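Local coordinates for protein putative acetyltransferase Ta0821 (Thermoplasma acidophilum DSM 1728, PDB 3C26) that is a putative acetyltransferase of the GNAT family, probably transferring an acyl group to an acceptor substrate, at residues Asp41-Asp47 and Arg238-Tyr242; Ala123-Trp127 and Ala256-Thr260. One frame throughout, in Å; residues are numbered along the deposited sequence.

Contact 1: residues Asp41-Asp47 and Arg238-Tyr242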
loop_
_atom_site.group_PDB
_atom_site.type_symbol
_atom_site.label_atom_id
_atom_site.label_comp_id
_atom_site.label_asym_id
_atom_site.label_seq_id
_atom_site.Cartn_x
_atom_site.Cartn_y
_atom_site.Cartn_z
ATOM N N ASP A 41 -0.028 -3.508 -8.523
ATOM C CA ASP A 41 -0.579 -2.388 -9.310
ATOM C C ASP A 41 -0.134 -1.039 -8.789
ATOM O O ASP A 41 -0.197 -0.059 -9.495
ATOM C CB ASP A 41 -2.105 -2.427 -9.338
ATOM C CG ASP A 41 -2.639 -3.546 -10.215
ATOM O OD1 ASP A 41 -1.854 -4.064 -11.027
ATOM O OD2 ASP A 41 -3.837 -3.933 -10.085
ATOM N N THR A 42 0.351 -0.999 -7.559
ATOM C CA THR A 42 0.770 0.255 -6.914
ATOM C C THR A 42 2.220 0.649 -7.295
ATOM O O THR A 42 2.765 1.642 -6.801
ATOM C CB THR A 42 0.576 0.244 -5.369
ATOM O OG1 THR A 42 1.499 -0.641 -4.759
ATOM C CG2 THR A 42 -0.855 -0.117 -4.981
ATOM N N GLY A 43 2.813 -0.171 -8.165
ATOM C CA GLY A 43 4.139 0.023 -8.714
ATOM C C GLY A 43 4.212 -0.355 -10.161
ATOM O O GLY A 43 3.214 -0.819 -10.744
ATOM N N THR A 44 5.398 -0.213 -10.759
ATOM C CA THR A 44 5.524 -0.399 -12.199
ATOM C C THR A 44 6.611 -1.353 -12.624
ATOM O O THR A 44 6.887 -1.522 -13.804
ATOM C CB THR A 44 5.709 0.954 -12.912
ATOM O OG1 THR A 44 6.967 1.518 -12.554
ATOM C CG2 THR A 44 4.589 1.921 -12.566
HETATM N N MSE A 45 7.197 -2.035 -11.651
HETATM C CA MSE A 45 8.222 -3.008 -11.966
HETATM C C MSE A 45 7.694 -4.140 -12.850
HETATM O O MSE A 45 8.388 -4.632 -13.721
HETATM C CB MSE A 45 8.823 -3.616 -10.709
HETATM C CG MSE A 45 10.079 -4.374 -10.986
HETATM SE SE MSE A 45 11.223 -4.676 -9.416
HETATM C CE MSE A 45 10.048 -5.788 -8.337
ATOM N N ASP A 46 6.455 -4.533 -12.624
ATOM C CA ASP A 46 5.849 -5.641 -13.384
ATOM C C ASP A 46 5.666 -5.276 -14.830
ATOM O O ASP A 46 5.871 -6.105 -15.714
ATOM C CB ASP A 46 4.493 -6.127 -12.797
ATOM C CG ASP A 46 4.668 -7.122 -11.640
ATOM O OD1 ASP A 46 4.760 -8.333 -11.908
ATOM O OD2 ASP A 46 4.784 -6.707 -10.467
ATOM N N ASP A 47 5.293 -4.030 -15.063
ATOM C CA ASP A 47 5.057 -3.547 -16.408
ATOM C C ASP A 47 6.379 -3.402 -17.141
ATOM O O ASP A 47 6.443 -3.547 -18.364
ATOM C CB ASP A 47 4.381 -2.169 -16.406
ATOM C CG ASP A 47 3.002 -2.179 -15.734
ATOM O OD1 ASP A 47 2.102 -2.929 -16.140
ATOM O OD2 ASP A 47 2.856 -1.442 -14.774
ATOM N N ARG A 238 0.471 7.676 -16.611
ATOM C CA ARG A 238 0.896 7.351 -15.285
ATOM C C ARG A 238 2.343 7.807 -15.026
ATOM O O ARG A 238 3.292 7.337 -15.662
ATOM C CB ARG A 238 0.769 5.872 -15.014
ATOM C CG ARG A 238 1.101 5.502 -13.541
ATOM C CD ARG A 238 1.011 3.972 -13.380
ATOM N NE ARG A 238 1.196 3.570 -11.988
ATOM C CZ ARG A 238 0.964 2.351 -11.500
ATOM N NH1 ARG A 238 0.546 1.368 -12.290
ATOM N NH2 ARG A 238 1.159 2.119 -10.214
ATOM N N ILE A 239 2.481 8.743 -14.091
ATOM C CA ILE A 239 3.802 9.290 -13.727
ATOM C C ILE A 239 4.187 8.820 -12.339
ATOM O O ILE A 239 3.522 9.142 -11.350
ATOM C CB ILE A 239 3.883 10.854 -13.777
ATOM C CG1 ILE A 239 3.323 11.380 -15.087
ATOM C CG2 ILE A 239 5.327 11.321 -13.623
ATOM C CD1 ILE A 239 3.913 10.698 -16.333
ATOM N N THR A 240 5.278 8.060 -12.287
ATOM C CA THR A 240 5.767 7.433 -11.050
ATOM C C THR A 240 7.220 7.798 -10.769
ATOM O O THR A 240 8.146 7.606 -11.602
ATOM C CB THR A 240 5.655 5.860 -11.092
ATOM O OG1 THR A 240 4.368 5.437 -11.627
ATOM C CG2 THR A 240 5.888 5.225 -9.699
ATOM N N PHE A 241 7.390 8.326 -9.565
ATOM C CA PHE A 241 8.696 8.691 -9.049
ATOM C C PHE A 241 9.106 7.717 -8.008
ATOM O O PHE A 241 8.367 7.441 -7.071
ATOM C CB PHE A 241 8.686 10.069 -8.405
ATOM C CG PHE A 241 8.290 11.171 -9.339
ATOM C CD1 PHE A 241 6.948 11.450 -9.560
ATOM C CD2 PHE A 241 9.248 11.925 -10.017
ATOM C CE1 PHE A 241 6.568 12.450 -10.405
ATOM C CE2 PHE A 241 8.853 12.944 -10.875
ATOM C CZ PHE A 241 7.530 13.211 -11.059
ATOM N N TYR A 242 10.319 7.202 -8.220
ATOM C CA TYR A 242 11.016 6.361 -7.256
ATOM C C TYR A 242 12.106 7.252 -6.720
ATOM O O TYR A 242 13.032 7.602 -7.428
ATOM C CB TYR A 242 11.575 5.132 -7.931
ATOM C CG TYR A 242 10.532 4.199 -8.526
ATOM C CD1 TYR A 242 10.023 4.391 -9.800
ATOM C CD2 TYR A 242 10.102 3.111 -7.824
ATOM C CE1 TYR A 242 9.130 3.523 -10.340
ATOM C CE2 TYR A 242 9.207 2.216 -8.358
ATOM C CZ TYR A 242 8.707 2.429 -9.609
ATOM O OH TYR A 242 7.763 1.553 -10.092
HETATM O O HOH W 1 -0.886 -1.200 -12.703
#
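The carbonyl oxygen of Asp41 is gripped by both terminal nitrogens of Arg238. The main bond comes from NH2, 2.7 Å from Asp41 O with 147° at the hydrogen, while NH1 adds a weak one at 3.2 Å to the same oxygen. In Arg238, CG lies anti to the backbone N (chi1 -175°) and the chain is extended from CG to NE, which carries the guanidinium across to the Asp41 carbonyl. Thr44 approaches this group from the other direction, and its CG2 rests over the centre of one guanidinium face, 3.7 Å above the plane. The same methyl also meets Thr240 OG1 at 3.6 Å. Thr44 OG1 lies at the edge of the Tyr242 ring and is hydrogen-bonded to Tyr242 OH at 2.6 Å, with Asp216 of the adjacent strand 214-221 as a further partner. Phe218 stacks on the Tyr242 ring. Asp47 OD2 is 4.4 Å from Arg238 NH1, but no N-H points at it, and it can probably act only through its charge. The turn before helix 45-58 is thus held to strand 237-243, which lies between strands 141-153 and 214-221, by a charged guanidinium on a neutral main-chain carbonyl and by a hydroxyl pair, with no salt bridge across the two segments.

Contact 2: residues Ala123-Trp127 and Ala256-Thr260. With EDO (1,2-ethanediol), chain H.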
loop_
_atom_site.group_PDB
_atom_site.type_symbol
_atom_site.label_atom_id
_atom_site.label_comp_id
_atom_site.label_asym_id
_atom_site.label_seq_id
_atom_site.Cartn_x
_atom_site.Cartn_y
_atom_site.Cartn_z
ATOM N N ALA A 123 16.066 -5.791 -6.436
ATOM C CA ALA A 123 15.084 -4.863 -5.991
ATOM C C ALA A 123 13.820 -5.607 -5.550
ATOM O O ALA A 123 13.269 -6.447 -6.283
ATOM C CB ALA A 123 14.783 -3.808 -7.089
ATOM N N VAL A 124 13.386 -5.295 -4.332
ATOM C CA VAL A 124 12.195 -5.913 -3.720
ATOM C C VAL A 124 11.219 -4.870 -3.140
ATOM O O VAL A 124 11.625 -3.972 -2.434
ATOM C CB VAL A 124 12.587 -6.897 -2.590
ATOM C CG1 VAL A 124 11.395 -7.670 -2.142
ATOM C CG2 VAL A 124 13.749 -7.815 -3.055
ATOM N N TYR A 125 9.936 -4.971 -3.503
ATOM C CA TYR A 125 8.933 -4.048 -2.953
ATOM C C TYR A 125 8.845 -4.206 -1.444
ATOM O O TYR A 125 8.933 -5.302 -0.926
ATOM C CB TYR A 125 7.559 -4.292 -3.535
ATOM C CG TYR A 125 7.316 -3.797 -4.941
ATOM C CD1 TYR A 125 7.324 -2.437 -5.230
ATOM C CD2 TYR A 125 6.971 -4.672 -5.952
ATOM C CE1 TYR A 125 7.068 -1.982 -6.469
ATOM C CE2 TYR A 125 6.659 -4.208 -7.211
ATOM C CZ TYR A 125 6.738 -2.876 -7.471
ATOM O OH TYR A 125 6.391 -2.409 -8.737
ATOM N N SER A 126 8.677 -3.084 -0.758
ATOM C CA SER A 126 8.601 -3.021 0.721
ATOM C C SER A 126 7.426 -3.853 1.275
ATOM O O SER A 126 7.445 -4.289 2.420
ATOM C CB SER A 126 8.401 -1.579 1.181
ATOM O OG SER A 126 7.238 -1.001 0.574
ATOM N N TRP A 127 6.400 -4.070 0.458
ATOM C CA TRP A 127 5.207 -4.872 0.894
ATOM C C TRP A 127 5.326 -6.367 0.579
ATOM O O TRP A 127 4.477 -7.183 0.952
ATOM C CB TRP A 127 3.929 -4.344 0.224
ATOM C CG TRP A 127 4.023 -4.167 -1.288
ATOM C CD1 TRP A 127 4.161 -2.968 -1.951
ATOM C CD2 TRP A 127 3.917 -5.162 -2.302
ATOM N NE1 TRP A 127 4.209 -3.172 -3.287
ATOM C CE2 TRP A 127 4.034 -4.502 -3.546
ATOM C CE3 TRP A 127 3.759 -6.559 -2.290
ATOM C CZ2 TRP A 127 3.999 -5.186 -4.775
ATOM C CZ3 TRP A 127 3.699 -7.242 -3.520
ATOM C CH2 TRP A 127 3.825 -6.557 -4.736
ATOM N N ALA A 256 3.095 4.971 0.743
ATOM C CA ALA A 256 2.641 3.752 1.364
ATOM C C ALA A 256 3.647 2.655 1.117
ATOM O O ALA A 256 3.731 1.692 1.873
ATOM C CB ALA A 256 1.305 3.346 0.822
ATOM N N SER A 257 4.466 2.824 0.105
ATOM C CA SER A 257 5.419 1.793 -0.170
ATOM C C SER A 257 6.674 2.281 -0.845
ATOM O O SER A 257 6.775 3.413 -1.259
ATOM C CB SER A 257 4.771 0.697 -1.021
ATOM O OG SER A 257 4.622 1.120 -2.365
ATOM N N SER A 258 7.621 1.371 -0.921
ATOM C CA SER A 258 8.930 1.655 -1.486
ATOM C C SER A 258 9.539 0.491 -2.269
ATOM O O SER A 258 9.124 -0.674 -2.162
ATOM C CB SER A 258 9.921 2.117 -0.401
ATOM O OG SER A 258 10.438 1.077 0.415
ATOM N N LEU A 259 10.478 0.867 -3.117
ATOM C CA LEU A 259 11.325 -0.101 -3.826
ATOM C C LEU A 259 12.654 -0.198 -3.095
ATOM O O LEU A 259 13.460 0.725 -3.078
ATOM C CB LEU A 259 11.563 0.273 -5.290
ATOM C CG LEU A 259 12.230 -0.856 -6.094
ATOM C CD1 LEU A 259 11.262 -2.042 -6.203
ATOM C CD2 LEU A 259 12.658 -0.374 -7.464
ATOM N N THR A 260 12.884 -1.354 -2.517
ATOM C CA THR A 260 14.065 -1.579 -1.715
ATOM C C THR A 260 15.110 -2.325 -2.490
ATOM O O THR A 260 14.781 -3.120 -3.375
ATOM C CB THR A 260 13.705 -2.384 -0.415
ATOM O OG1 THR A 260 13.374 -3.742 -0.735
ATOM C CG2 THR A 260 12.532 -1.717 0.359
HETATM C C1 EDO H . 3.236 -1.045 3.028
HETATM O O1 EDO H . 2.760 -0.804 1.693
HETATM C C2 EDO H . 4.521 -1.849 2.972
HETATM O O2 EDO H . 5.460 -0.920 2.477
HETATM O O HOH W 2 4.246 -0.557 -4.529
#
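Strand 258-265 lies between strands 119-125 and 141-153, the place taken by the seventh strand in the GNAT fold, and Ala123-Trp127 pairs antiparallel with Ala256-Thr260 along one side of it. Val124 and Thr260 form the hydrogen-bonded pair: Val124 N donates to Thr260 O at 2.8 Å, and Thr260 N returns the bond to Val124 O at 2.9 Å. Ser126 N then reaches Ser258 O at 2.8 Å. Where the ladder ends, the Ser126 side chain replaces a main-chain acceptor: with OG turned between the backbone N and the carbonyl carbon (chi1 56°), Ser126 OG takes the N-H of Ser258 N at 2.8 Å and 162°, nearly straight. Ser126 OG is also hydrogen-bonded, at 2.6 Å, to O2 of a 1,2-ethanediol probably left from crystallisation, whose two hydroxyls donate to Ala256 O. On the face carrying Tyr125 and Leu259, Leu259 CD1 sits over the tyrosine ring, 4.1 Å from Tyr125 CD1. Trp127 NE1 donates to a water 2.9 Å away that is also bonded to Ser257 OG, bridging the two segments. Helix 129-138 packs on the Val124 and Thr260 side chains; on the other face Phe176 of strand 174-177 touches Ala123 and Leu259.

Contact 2 is a buried strand pairing, whereas contact 1 is only partly buried and joins a turn and helix start to a strand chiefly through side chains. Accordingly, backbone N-H and carbonyl groups carry most of contact 2, while in contact 1 a guanidinium on a main-chain carbonyl and a pair of hydroxyls do the bonding. Strand 141-153 lies between the strands 258-265 and 237-243 that the contacts use. The two also touch directly: Tyr125 OH of contact 2 probably accepts a hydrogen bond from Met45 N of contact 1, at 3.0 Å. Both border the second subunit: Ala256 of the second subunit packs on Thr42, and Lys38 of the second subunit is hydrogen-bonded to Ser126 O.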